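Kelch repeat and BTB domain-containing protein A55 (PDB 6I2M) probably acts as a viral substrate adapter for CUL3-containing E3 ubiquitin ligases, its BTB domain binding CUL3 while its Kelch repeats are thought to recruit host proteins for degradation. Local coordinates at residues Asn28-Asn33 with Leu67-Val72; Leu86-Val91 with Ser120-Asp125; Ile94-Asp99 with Asp131-Lys136; Asn112-Asn117 with Lys136-Ala141. One frame throughout, in Å; residues are numbered along the deposited sequence.

Interaction 1. Residues Asn28-Asn33 with Leu67-Val72; sequences NDERIN and LDYQSV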
loop_
_atom_site.group_PDB
_atom_site.type_symbol
_atom_site.label_atom_id
_atom_site.label_comp_id
_atom_site.label_asym_id
_atom_site.label_seq_id
_atom_site.Cartn_x
_atom_site.Cartn_y
_atom_site.Cartn_z
ATOM N N ASN A 28 19.938 6.712 19.940
ATOM C CA ASN A 28 21.290 6.810 20.507
ATOM C C ASN A 28 22.347 7.176 19.444
ATOM O O ASN A 28 22.717 8.349 19.347
ATOM C CB ASN A 28 21.680 5.557 21.317
ATOM C CG ASN A 28 20.799 5.292 22.515
ATOM O OD1 ASN A 28 20.726 6.087 23.460
ATOM N ND2 ASN A 28 20.119 4.156 22.508
ATOM N N ASP A 29 22.809 6.190 18.643
ATOM C CA ASP A 29 23.819 6.380 17.592
ATOM C C ASP A 29 23.378 5.821 16.228
ATOM O O ASP A 29 24.065 6.032 15.225
ATOM C CB ASP A 29 25.164 5.766 18.021
ATOM C CG ASP A 29 25.795 6.438 19.226
ATOM O OD1 ASP A 29 26.192 7.619 19.108
ATOM O OD2 ASP A 29 25.900 5.782 20.283
ATOM N N GLU A 30 22.229 5.122 16.197
ATOM C CA GLU A 30 21.661 4.508 14.993
ATOM C C GLU A 30 20.681 5.447 14.281
ATOM O O GLU A 30 19.972 6.214 14.938
ATOM C CB GLU A 30 20.975 3.178 15.340
ATOM C CG GLU A 30 21.915 2.081 15.821
ATOM C CD GLU A 30 22.553 1.191 14.768
ATOM O OE1 GLU A 30 22.539 1.558 13.571
ATOM O OE2 GLU A 30 23.074 0.119 15.150
ATOM N N ARG A 31 20.636 5.371 12.935
ATOM C CA ARG A 31 19.769 6.203 12.093
ATOM C C ARG A 31 18.952 5.380 11.092
ATOM O O ARG A 31 19.503 4.507 10.417
ATOM C CB ARG A 31 20.590 7.272 11.352
ATOM C CG ARG A 31 20.992 8.460 12.215
ATOM C CD ARG A 31 21.883 9.416 11.450
ATOM N NE ARG A 31 22.092 10.668 12.177
ATOM C CZ ARG A 31 21.425 11.794 11.940
ATOM N NH1 ARG A 31 20.499 11.840 10.990
ATOM N NH2 ARG A 31 21.683 12.885 12.650
ATOM N N ILE A 32 17.635 5.665 11.004
ATOM C CA ILE A 32 16.701 5.009 10.078
ATOM C C ILE A 32 16.019 6.089 9.228
ATOM O O ILE A 32 15.334 6.956 9.773
ATOM C CB ILE A 32 15.652 4.093 10.787
ATOM C CG1 ILE A 32 16.296 3.149 11.831
ATOM C CG2 ILE A 32 14.827 3.302 9.755
ATOM C CD1 ILE A 32 15.395 2.813 13.027
ATOM N N ASN A 33 16.213 6.030 7.899
ATOM C CA ASN A 33 15.625 6.976 6.951
ATOM C C ASN A 33 14.313 6.437 6.384
ATOM O O ASN A 33 14.263 5.298 5.912
ATOM C CB ASN A 33 16.612 7.322 5.832
ATOM C CG ASN A 33 17.768 8.178 6.284
ATOM O OD1 ASN A 33 17.643 9.395 6.461
ATOM N ND2 ASN A 33 18.925 7.562 6.474
ATOM N N LEU A 67 13.484 4.138 23.341
ATOM C CA LEU A 67 12.911 2.903 22.792
ATOM C C LEU A 67 14.009 1.992 22.211
ATOM O O LEU A 67 15.083 2.482 21.852
ATOM C CB LEU A 67 11.858 3.224 21.711
ATOM C CG LEU A 67 10.655 4.087 22.123
ATOM C CD1 LEU A 67 10.064 4.793 20.925
ATOM C CD2 LEU A 67 9.586 3.266 22.834
ATOM N N ASP A 68 13.732 0.673 22.117
ATOM C CA ASP A 68 14.652 -0.340 21.584
ATOM C C ASP A 68 14.818 -0.187 20.062
ATOM O O ASP A 68 13.815 -0.125 19.351
ATOM C CB ASP A 68 14.152 -1.751 21.952
ATOM C CG ASP A 68 15.045 -2.879 21.481
ATOM O OD1 ASP A 68 14.788 -3.419 20.384
ATOM O OD2 ASP A 68 15.998 -3.226 22.211
ATOM N N TYR A 69 16.082 -0.122 19.575
ATOM C CA TYR A 69 16.423 0.058 18.154
ATOM C C TYR A 69 15.869 -1.036 17.235
ATOM O O TYR A 69 15.186 -0.704 16.266
ATOM C CB TYR A 69 17.944 0.233 17.936
ATOM C CG TYR A 69 18.373 0.116 16.484
ATOM C CD1 TYR A 69 18.003 1.077 15.546
ATOM C CD2 TYR A 69 19.130 -0.966 16.045
ATOM C CE1 TYR A 69 18.368 0.958 14.206
ATOM C CE2 TYR A 69 19.511 -1.090 14.709
ATOM C CZ TYR A 69 19.131 -0.122 13.793
ATOM O OH TYR A 69 19.504 -0.230 12.476
ATOM N N GLN A 70 16.195 -2.320 17.512
ATOM C CA GLN A 70 15.749 -3.469 16.713
ATOM C C GLN A 70 14.220 -3.556 16.657
ATOM O O GLN A 70 13.673 -3.972 15.635
ATOM C CB GLN A 70 16.385 -4.780 17.220
ATOM C CG GLN A 70 16.288 -5.975 16.253
ATOM C CD GLN A 70 16.952 -5.761 14.906
ATOM O OE1 GLN A 70 18.060 -5.217 14.796
ATOM N NE2 GLN A 70 16.286 -6.198 13.848
ATOM N N SER A 71 13.542 -3.112 17.734
ATOM C CA SER A 71 12.086 -3.060 17.836
ATOM C C SER A 71 11.534 -1.994 16.876
ATOM O O SER A 71 10.673 -2.318 16.060
ATOM C CB SER A 71 11.663 -2.770 19.273
ATOM O OG SER A 71 10.255 -2.714 19.407
ATOM N N VAL A 72 12.066 -0.747 16.944
ATOM C CA VAL A 72 11.677 0.388 16.089
ATOM C C VAL A 72 11.937 0.059 14.605
ATOM O O VAL A 72 11.042 0.254 13.783
ATOM C CB VAL A 72 12.331 1.737 16.532
ATOM C CG1 VAL A 72 11.987 2.876 15.574
ATOM C CG2 VAL A 72 11.925 2.119 17.950
#
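Beside Tyr69, whose ring meets Glu30 and Ile32, Asp68 OD1 accepts the backbone N-H of Ser71 at 2.9 Å. This is an N-cap: Asp68 precedes helix 69-79 of the BTB/POZ fold, and its short carboxylate suits the position because it reaches back to an amide of the first turn and would place negative charge near the positive end of the helix dipole. It uses the anti lone pair of OD1.

The contact itself packs strand 30-34 against the start of this helix. Glu30 lies across one face of the Tyr69 ring. Its CG sits 3.9 Å from the ring centroid and only 2° off the normal, a CH-pi contact, while CB approaches Tyr69 CE1 at 3.6 Å. A bend at chi2 (-88°) folds the chain, so that the carboxylate lies stacked over the ring with its plane nearly parallel. Glutamate suits this place: its methylenes cover the ring face, and the carboxylate, in an exposed residue, lies flat over the same face.

Beneath, Ile32 takes over with hydrocarbon alone. Its branched chain fits a buried strand position, where Ile27 of the neighbouring strand and Ile76 of helix 69-79 also pack. The contact thus passes from the exposed Glu30 to the buried Ile32 and Val72, where Ile32 CD1 meets Tyr69 CE1 obliquely at 3.7 Å and Val72 CG1 at 4.3 Å.

Interaction 2. Residues Leu86-Val91 with Ser120-Asp125; sequences LTNDNV and SKNCID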
loop_
_atom_site.group_PDB
_atom_site.type_symbol
_atom_site.label_atom_id
_atom_site.label_comp_id
_atom_site.label_asym_id
_atom_site.label_seq_id
_atom_site.Cartn_x
_atom_site.Cartn_y
_atom_site.Cartn_z
ATOM N N LEU A 86 7.867 -12.594 14.190
ATOM C CA LEU A 86 7.555 -12.708 15.617
ATOM C C LEU A 86 8.164 -13.947 16.282
ATOM O O LEU A 86 7.996 -15.063 15.786
ATOM C CB LEU A 86 6.028 -12.694 15.838
ATOM C CG LEU A 86 5.252 -11.508 15.261
ATOM C CD1 LEU A 86 4.113 -11.982 14.381
ATOM C CD2 LEU A 86 4.720 -10.620 16.361
ATOM N N THR A 87 8.867 -13.736 17.413
ATOM C CA THR A 87 9.481 -14.774 18.259
ATOM C C THR A 87 9.246 -14.423 19.731
ATOM O O THR A 87 9.233 -13.242 20.077
ATOM C CB THR A 87 10.977 -14.989 17.952
ATOM O OG1 THR A 87 11.662 -13.737 17.929
ATOM C CG2 THR A 87 11.217 -15.751 16.656
ATOM N N ASN A 88 9.080 -15.448 20.593
ATOM C CA ASN A 88 8.807 -15.339 22.036
ATOM C C ASN A 88 9.700 -14.343 22.805
ATOM O O ASN A 88 9.245 -13.770 23.798
ATOM C CB ASN A 88 8.872 -16.726 22.694
ATOM C CG ASN A 88 8.392 -16.774 24.127
ATOM O OD1 ASN A 88 7.241 -16.451 24.442
ATOM N ND2 ASN A 88 9.269 -17.189 25.029
ATOM N N ASP A 89 10.949 -14.133 22.349
ATOM C CA ASP A 89 11.906 -13.238 22.999
ATOM C C ASP A 89 11.763 -11.757 22.615
ATOM O O ASP A 89 11.924 -10.903 23.489
ATOM C CB ASP A 89 13.349 -13.719 22.772
ATOM C CG ASP A 89 13.640 -15.088 23.357
ATOM O OD1 ASP A 89 13.690 -15.204 24.603
ATOM O OD2 ASP A 89 13.824 -16.042 22.572
ATOM N N ASN A 90 11.477 -11.447 21.331
ATOM C CA ASN A 90 11.366 -10.057 20.868
ATOM C C ASN A 90 9.955 -9.446 20.979
ATOM O O ASN A 90 9.853 -8.221 21.085
ATOM C CB ASN A 90 11.920 -9.882 19.441
ATOM C CG ASN A 90 11.248 -10.660 18.327
ATOM O OD1 ASN A 90 10.053 -10.974 18.353
ATOM N ND2 ASN A 90 12.010 -10.954 17.285
ATOM N N VAL A 91 8.884 -10.279 20.963
ATOM C CA VAL A 91 7.470 -9.845 21.033
ATOM C C VAL A 91 7.156 -8.973 22.262
ATOM O O VAL A 91 6.278 -8.109 22.188
ATOM C CB VAL A 91 6.444 -11.004 20.901
ATOM C CG1 VAL A 91 6.425 -11.562 19.485
ATOM C CG2 VAL A 91 6.679 -12.110 21.932
ATOM N N SER A 120 2.961 -22.440 29.734
ATOM C CA SER A 120 3.221 -22.431 31.177
ATOM C C SER A 120 4.561 -21.741 31.480
ATOM O O SER A 120 4.674 -21.033 32.477
ATOM C CB SER A 120 3.208 -23.850 31.737
ATOM O OG SER A 120 4.133 -24.688 31.063
ATOM N N LYS A 121 5.557 -21.923 30.597
ATOM C CA LYS A 121 6.890 -21.323 30.710
ATOM C C LYS A 121 6.912 -19.826 30.334
ATOM O O LYS A 121 7.856 -19.121 30.704
ATOM C CB LYS A 121 7.921 -22.124 29.885
ATOM C CG LYS A 121 7.568 -22.290 28.406
ATOM C CD LYS A 121 8.243 -23.509 27.794
ATOM C CE LYS A 121 7.702 -23.842 26.423
ATOM N NZ LYS A 121 6.347 -24.456 26.486
ATOM N N ASN A 122 5.876 -19.351 29.610
ATOM C CA ASN A 122 5.754 -17.967 29.146
ATOM C C ASN A 122 4.902 -17.075 30.053
ATOM O O ASN A 122 5.333 -15.968 30.379
ATOM C CB ASN A 122 5.224 -17.921 27.704
ATOM C CG ASN A 122 6.097 -18.604 26.675
ATOM O OD1 ASN A 122 7.334 -18.581 26.738
ATOM N ND2 ASN A 122 5.466 -19.218 25.687
ATOM N N CYS A 123 3.696 -17.553 30.445
ATOM C CA CYS A 123 2.696 -16.853 31.271
ATOM C C CYS A 123 3.265 -16.164 32.517
ATOM O O CYS A 123 2.828 -15.062 32.855
ATOM C CB CYS A 123 1.553 -17.793 31.641
ATOM S SG CYS A 123 2.035 -19.165 32.721
ATOM N N ILE A 124 4.221 -16.824 33.195
ATOM C CA ILE A 124 4.897 -16.339 34.401
ATOM C C ILE A 124 5.658 -15.015 34.128
ATOM O O ILE A 124 5.659 -14.127 34.983
ATOM C CB ILE A 124 5.778 -17.470 35.027
ATOM C CG1 ILE A 124 6.332 -17.073 36.414
ATOM C CG2 ILE A 124 6.888 -17.967 34.082
ATOM C CD1 ILE A 124 6.291 -18.189 37.434
ATOM N N ASP A 125 6.235 -14.871 32.918
ATOM C CA ASP A 125 6.977 -13.686 32.485
ATOM C C ASP A 125 6.059 -12.596 31.919
ATOM O O ASP A 125 6.303 -11.412 32.165
ATOM C CB ASP A 125 8.059 -14.083 31.461
ATOM C CG ASP A 125 8.951 -12.952 30.981
ATOM O OD1 ASP A 125 9.430 -12.167 31.831
ATOM O OD2 ASP A 125 9.187 -12.863 29.758
#
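Asn88 and Asn122 reach toward each other from opposite directions and join the loop before helix 91-101 of the BTB domain to the start of helix 120-132, in the region of the BACK domain. The close part of this contact is confined to their two side-chain amides. Asn88 ND2 donates to Asn122 OD1 at 2.9 Å, but the bond is weak, bent to 123° at the hydrogen, and the amide planes are turned 43° apart. Asn88 OD1 also comes within 3.1 Å of Asn122 OD1 without a bond, probably an unfavourable approach. Asn88 CG stands anti to its own backbone N (chi1 -171°), which extends the amide across to the helix.

Asparagine suits position 122 because one amide can give and accept at once: its ND2 is held by Asn117 O, just past the end of helix 104-116, and this stronger bond probably helps fix the amide, leaving OD1 to Asn88. Asn88 offers a donor on a side chain long enough to reach across.

Around this single touch the contact is loose. It buries little surface, and Asn88 lies at its partly exposed margin. The loop is instead kept in shape from within: Thr87 O accepts from Val91 N. Further along, Asp125 forms a salt bridge with Lys92, a charged tie from helix 120-132 to the first turn of helix 91-101. On the loop side, Asn90 OD1 accepts the backbone N-H of Thr87 at 3.1 Å.

Interaction 3. Residues Ile94-Asp99 with Asp131-Lys136; sequences ILSTAD and DKYNNK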
loop_
_atom_site.group_PDB
_atom_site.type_symbol
_atom_site.label_atom_id
_atom_site.label_comp_id
_atom_site.label_asym_id
_atom_site.label_seq_id
_atom_site.Cartn_x
_atom_site.Cartn_y
_atom_site.Cartn_z
ATOM N N ILE A 94 8.561 -5.504 21.177
ATOM C CA ILE A 94 7.881 -4.977 19.981
ATOM C C ILE A 94 6.495 -4.413 20.356
ATOM O O ILE A 94 6.116 -3.357 19.845
ATOM C CB ILE A 94 7.850 -5.994 18.793
ATOM C CG1 ILE A 94 9.288 -6.386 18.369
ATOM C CG2 ILE A 94 7.073 -5.431 17.580
ATOM C CD1 ILE A 94 9.412 -7.672 17.545
ATOM N N LEU A 95 5.776 -5.082 21.283
ATOM C CA LEU A 95 4.461 -4.648 21.762
ATOM C C LEU A 95 4.534 -3.316 22.529
ATOM O O LEU A 95 3.677 -2.456 22.315
ATOM C CB LEU A 95 3.789 -5.752 22.610
ATOM C CG LEU A 95 2.388 -5.460 23.180
ATOM C CD1 LEU A 95 1.321 -5.489 22.097
ATOM C CD2 LEU A 95 2.031 -6.445 24.262
ATOM N N SER A 96 5.557 -3.144 23.396
ATOM C CA SER A 96 5.790 -1.933 24.199
ATOM C C SER A 96 5.995 -0.692 23.329
ATOM O O SER A 96 5.420 0.363 23.615
ATOM C CB SER A 96 6.999 -2.116 25.111
ATOM O OG SER A 96 6.763 -3.096 26.106
ATOM N N THR A 97 6.817 -0.827 22.271
ATOM C CA THR A 97 7.133 0.239 21.321
ATOM C C THR A 97 5.918 0.543 20.434
ATOM O O THR A 97 5.649 1.714 20.154
ATOM C CB THR A 97 8.394 -0.112 20.520
ATOM O OG1 THR A 97 9.388 -0.663 21.390
ATOM C CG2 THR A 97 8.964 1.083 19.784
ATOM N N ALA A 98 5.179 -0.511 20.013
ATOM C CA ALA A 98 3.969 -0.390 19.195
ATOM C C ALA A 98 2.850 0.300 19.970
ATOM O O ALA A 98 2.037 0.997 19.365
ATOM C CB ALA A 98 3.507 -1.759 18.719
ATOM N N ASP A 99 2.817 0.115 21.307
ATOM C CA ASP A 99 1.834 0.725 22.202
ATOM C C ASP A 99 2.097 2.223 22.368
ATOM O O ASP A 99 1.146 3.003 22.427
ATOM C CB ASP A 99 1.827 0.015 23.567
ATOM C CG ASP A 99 0.659 0.357 24.478
ATOM O OD1 ASP A 99 -0.390 0.811 23.963
ATOM O OD2 ASP A 99 0.786 0.150 25.702
ATOM N N ASP A 131 1.710 -6.099 34.014
ATOM C CA ASP A 131 1.490 -5.400 35.284
ATOM C C ASP A 131 2.268 -4.077 35.307
ATOM O O ASP A 131 1.886 -3.153 36.027
ATOM C CB ASP A 131 1.901 -6.291 36.471
ATOM C CG ASP A 131 1.572 -5.724 37.840
ATOM O OD1 ASP A 131 0.371 -5.541 38.136
ATOM O OD2 ASP A 131 2.516 -5.473 38.619
ATOM N N LYS A 132 3.356 -3.991 34.517
ATOM C CA LYS A 132 4.205 -2.805 34.399
ATOM C C LYS A 132 3.708 -1.882 33.275
ATOM O O LYS A 132 3.743 -0.661 33.436
ATOM C CB LYS A 132 5.667 -3.223 34.146
ATOM C CG LYS A 132 6.690 -2.102 34.314
ATOM C CD LYS A 132 8.055 -2.508 33.779
ATOM C CE LYS A 132 9.048 -1.373 33.839
ATOM N NZ LYS A 132 10.368 -1.770 33.286
ATOM N N TYR A 133 3.255 -2.468 32.147
ATOM C CA TYR A 133 2.796 -1.731 30.966
ATOM C C TYR A 133 1.263 -1.546 30.894
ATOM O O TYR A 133 0.741 -1.164 29.842
ATOM C CB TYR A 133 3.356 -2.375 29.683
ATOM C CG TYR A 133 4.851 -2.191 29.525
ATOM C CD1 TYR A 133 5.371 -1.130 28.791
ATOM C CD2 TYR A 133 5.750 -3.078 30.114
ATOM C CE1 TYR A 133 6.747 -0.954 28.645
ATOM C CE2 TYR A 133 7.127 -2.914 29.975
ATOM C CZ TYR A 133 7.621 -1.851 29.238
ATOM O OH TYR A 133 8.979 -1.690 29.101
ATOM N N ASN A 134 0.559 -1.775 32.030
ATOM C CA ASN A 134 -0.893 -1.615 32.226
ATOM C C ASN A 134 -1.762 -2.246 31.105
ATOM O O ASN A 134 -2.770 -1.663 30.692
ATOM C CB ASN A 134 -1.240 -0.124 32.446
ATOM C CG ASN A 134 -2.514 0.156 33.221
ATOM O OD1 ASN A 134 -3.259 -0.747 33.629
ATOM N ND2 ASN A 134 -2.791 1.432 33.442
ATOM N N ASN A 135 -1.370 -3.444 30.628
ATOM C CA ASN A 135 -2.100 -4.171 29.587
ATOM C C ASN A 135 -3.018 -5.198 30.257
ATOM O O ASN A 135 -2.630 -6.355 30.430
ATOM C CB ASN A 135 -1.126 -4.831 28.594
ATOM C CG ASN A 135 -1.767 -5.317 27.314
ATOM O OD1 ASN A 135 -2.637 -6.194 27.307
ATOM N ND2 ASN A 135 -1.331 -4.769 26.193
ATOM N N LYS A 136 -4.234 -4.755 30.647
ATOM C CA LYS A 136 -5.254 -5.560 31.335
ATOM C C LYS A 136 -5.740 -6.789 30.548
ATOM O O LYS A 136 -6.220 -7.744 31.162
ATOM C CB LYS A 136 -6.444 -4.685 31.762
ATOM C CG LYS A 136 -6.231 -3.993 33.100
ATOM C CD LYS A 136 -7.453 -3.182 33.523
ATOM C CE LYS A 136 -7.358 -2.687 34.948
ATOM N NZ LYS A 136 -6.387 -1.568 35.096
#
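The Tyr133 ring presents one face to Ser96, whose OG lies 3.3 Å above the ring plane, displaced toward the rim, so that it comes 3.3 Å from Tyr133 CE1. The ring of Tyr129, one turn earlier, also meets that of Tyr133, their planes inclined at about 35°. Ser96 OG is hydrogen-bonded to Tyr129 OH, so the small hydroxyl has a polar partner even while it rests on an aromatic surface. Serine suits the spot because its short side chain lets the helix come close to the ring, with Ser96 CB 3.7 Å from Tyr133 CE1. With chi1 at -70°, Tyr133 CG lies beside its backbone N, and the ring projects toward helix 91-101.

The contact joins that helix, in the BTB domain, to the turn between helices 120-132 and 136-147 of the BACK region. Asn135 is the N-cap of helix 136-147: its OD1 accepts from Ile138 N, while its ND2 bonds Glu111 OE2 and passes 4.2 Å from Leu95 CD2. Both ends of one amide are thereby used.

The same elements also meet a chain of another protein. Asp99 OD2 is hydrogen-bonded to an aromatic side chain of that chain, and Asn134 ND2 to its backbone, consistent with CUL3 as the partner. The chemistry is therefore twofold: a hydroxyl laid on an aromatic face and a leucine methyl beside an amide join helix and turn, while Asp99 and Asn134 bond the other protein chain, probably CUL3.

Interaction 4. Residues Asn112-Asn117 with Lys136-Ala141; sequences NYILKN and KKIESA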
loop_
_atom_site.group_PDB
_atom_site.type_symbol
_atom_site.label_atom_id
_atom_site.label_comp_id
_atom_site.label_asym_id
_atom_site.label_seq_id
_atom_site.Cartn_x
_atom_site.Cartn_y
_atom_site.Cartn_z
ATOM N N ASN A 112 -2.095 -11.038 19.553
ATOM C CA ASN A 112 -2.594 -12.319 19.043
ATOM C C ASN A 112 -1.544 -13.426 19.140
ATOM O O ASN A 112 -1.901 -14.564 19.435
ATOM C CB ASN A 112 -3.111 -12.186 17.606
ATOM C CG ASN A 112 -4.393 -11.397 17.450
ATOM O OD1 ASN A 112 -5.108 -11.087 18.415
ATOM N ND2 ASN A 112 -4.718 -11.054 16.214
ATOM N N TYR A 113 -0.255 -13.087 18.913
ATOM C CA TYR A 113 0.877 -14.018 18.999
ATOM C C TYR A 113 1.131 -14.420 20.458
ATOM O O TYR A 113 1.418 -15.589 20.722
ATOM C CB TYR A 113 2.142 -13.393 18.378
ATOM C CG TYR A 113 3.321 -14.340 18.271
ATOM C CD1 TYR A 113 4.260 -14.436 19.295
ATOM C CD2 TYR A 113 3.518 -15.113 17.130
ATOM C CE1 TYR A 113 5.353 -15.296 19.198
ATOM C CE2 TYR A 113 4.609 -15.976 17.021
ATOM C CZ TYR A 113 5.524 -16.065 18.059
ATOM O OH TYR A 113 6.600 -16.914 17.959
ATOM N N ILE A 114 1.039 -13.447 21.392
ATOM C CA ILE A 114 1.237 -13.643 22.832
ATOM C C ILE A 114 0.127 -14.538 23.409
ATOM O O ILE A 114 0.437 -15.489 24.125
ATOM C CB ILE A 114 1.418 -12.281 23.580
ATOM C CG1 ILE A 114 2.775 -11.629 23.206
ATOM C CG2 ILE A 114 1.290 -12.431 25.110
ATOM C CD1 ILE A 114 2.865 -10.099 23.381
ATOM N N LEU A 115 -1.148 -14.257 23.059
ATOM C CA LEU A 115 -2.319 -15.025 23.506
ATOM C C LEU A 115 -2.326 -16.465 22.963
ATOM O O LEU A 115 -2.748 -17.380 23.673
ATOM C CB LEU A 115 -3.628 -14.308 23.122
ATOM C CG LEU A 115 -3.965 -13.019 23.879
ATOM C CD1 LEU A 115 -4.840 -12.109 23.037
ATOM C CD2 LEU A 115 -4.645 -13.312 25.202
ATOM N N LYS A 116 -1.860 -16.655 21.710
ATOM C CA LYS A 116 -1.778 -17.951 21.027
ATOM C C LYS A 116 -0.667 -18.823 21.629
ATOM O O LYS A 116 -0.902 -19.998 21.912
ATOM C CB LYS A 116 -1.552 -17.741 19.513
ATOM C CG LYS A 116 -1.422 -19.011 18.677
ATOM C CD LYS A 116 -0.855 -18.697 17.299
ATOM C CE LYS A 116 -0.491 -19.941 16.527
ATOM N NZ LYS A 116 0.132 -19.611 15.219
ATOM N N ASN A 117 0.537 -18.244 21.810
ATOM C CA ASN A 117 1.713 -18.938 22.343
ATOM C C ASN A 117 1.882 -18.786 23.870
ATOM O O ASN A 117 2.997 -18.930 24.380
ATOM C CB ASN A 117 2.977 -18.503 21.585
ATOM C CG ASN A 117 2.954 -18.836 20.114
ATOM O OD1 ASN A 117 3.240 -19.964 19.702
ATOM N ND2 ASN A 117 2.614 -17.858 19.289
ATOM N N LYS A 136 -4.234 -4.755 30.647
ATOM C CA LYS A 136 -5.254 -5.560 31.335
ATOM C C LYS A 136 -5.740 -6.789 30.548
ATOM O O LYS A 136 -6.220 -7.744 31.162
ATOM C CB LYS A 136 -6.444 -4.685 31.762
ATOM C CG LYS A 136 -6.231 -3.993 33.100
ATOM C CD LYS A 136 -7.453 -3.182 33.523
ATOM C CE LYS A 136 -7.358 -2.687 34.948
ATOM N NZ LYS A 136 -6.387 -1.568 35.096
ATOM N N LYS A 137 -5.607 -6.765 29.203
ATOM C CA LYS A 137 -5.995 -7.855 28.307
ATOM C C LYS A 137 -5.084 -9.071 28.521
ATOM O O LYS A 137 -5.583 -10.172 28.761
ATOM C CB LYS A 137 -5.955 -7.385 26.841
ATOM C CG LYS A 137 -6.600 -8.349 25.854
ATOM C CD LYS A 137 -6.401 -7.890 24.421
ATOM C CE LYS A 137 -6.996 -8.863 23.436
ATOM N NZ LYS A 137 -6.782 -8.423 22.034
ATOM N N ILE A 138 -3.754 -8.862 28.451
ATOM C CA ILE A 138 -2.751 -9.910 28.652
ATOM C C ILE A 138 -2.589 -10.206 30.159
ATOM O O ILE A 138 -2.377 -11.365 30.519
ATOM C CB ILE A 138 -1.419 -9.583 27.900
ATOM C CG1 ILE A 138 -1.658 -9.573 26.367
ATOM C CG2 ILE A 138 -0.278 -10.563 28.264
ATOM C CD1 ILE A 138 -0.633 -8.815 25.534
ATOM N N GLU A 139 -2.755 -9.178 31.029
ATOM C CA GLU A 139 -2.662 -9.301 32.493
ATOM C C GLU A 139 -3.651 -10.319 33.060
ATOM O O GLU A 139 -3.289 -11.072 33.962
ATOM C CB GLU A 139 -2.845 -7.938 33.178
ATOM C CG GLU A 139 -1.932 -7.728 34.375
ATOM C CD GLU A 139 -2.525 -7.974 35.751
ATOM O OE1 GLU A 139 -3.615 -8.584 35.846
ATOM O OE2 GLU A 139 -1.887 -7.555 36.744
ATOM N N SER A 140 -4.885 -10.352 32.520
ATOM C CA SER A 140 -5.935 -11.285 32.929
ATOM C C SER A 140 -5.680 -12.688 32.364
ATOM O O SER A 140 -5.887 -13.671 33.076
ATOM C CB SER A 140 -7.306 -10.781 32.491
ATOM O OG SER A 140 -7.620 -9.536 33.095
ATOM N N ALA A 141 -5.227 -12.774 31.092
ATOM C CA ALA A 141 -4.938 -14.026 30.386
ATOM C C ALA A 141 -3.735 -14.776 30.965
ATOM O O ALA A 141 -3.793 -16.000 31.099
ATOM C CB ALA A 141 -4.729 -13.756 28.906
#
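Ile114 and Ile138 share one conformation: chi1 values of -70° and -65° set CG1 beside the backbone N and leave CG2 anti to it. From facing helices this brings the two CG2 methyls to 4.0 Å from each other, the side chains crossing at about a right angle; Ile114 CG2 also lies 4.1 Å from Ile138 CD1. Residues 112-116, in a helix of the BTB domain, and 136-141, in one of the BACK region, run parallel, the axes of these short segments approaching to 10.9 Å at an angle of 5°.

Leucine and alanine suit the next layer. Leu115 splits its branches between two neighbours: CD2 rests on Ala141 CB at 3.7 Å, the small residue leaving room for the longer one, while CD1 touches Lys137 CE at 3.9 Å. The lysine chain is extended, so its aliphatic part covers Leu115 while NZ reaches on toward Glu111 in a long, weak ion pair.

Behind the isoleucines, Leu95 of helix 91-101 packs on both. At the C-terminal end of helix 104-116, Asn117 ND2 donates to Tyr113 O at 2.9 Å and sits over the centre of the Tyr113 ring face, and Asn117 N bonds the same carbonyl. With no hydrogen bond between the segments, their cohesion is dispersive and hydrophobic, buried at the isoleucines and grading outward to a lysine whose ammonium can stay near solvent.

Overall arrangement
Interaction 1 comes first along the chain, lies in the BTB domain and closes before the others open; its centre is about 19 Å from that of interaction 3. The two meet where helix 69-79 packs on helix 91-101, through Ser71 and Thr97. Interactions 2, 3 and 4 alternate along the sequence and all join BTB elements to the BACK region. Interactions 2 and 3 share helix 120-132, interactions 3 and 4 share Lys136 and meet at Leu95, and interactions 2 and 4, centres about 10 Å apart, touch through Tyr113 and the Asn122-Asn117 hydrogen bond. This chain is the BTB-BACK portion, without the Kelch repeats; the set runs from BTB sheet to helical junction, the probable CUL3 surface beside interaction 3.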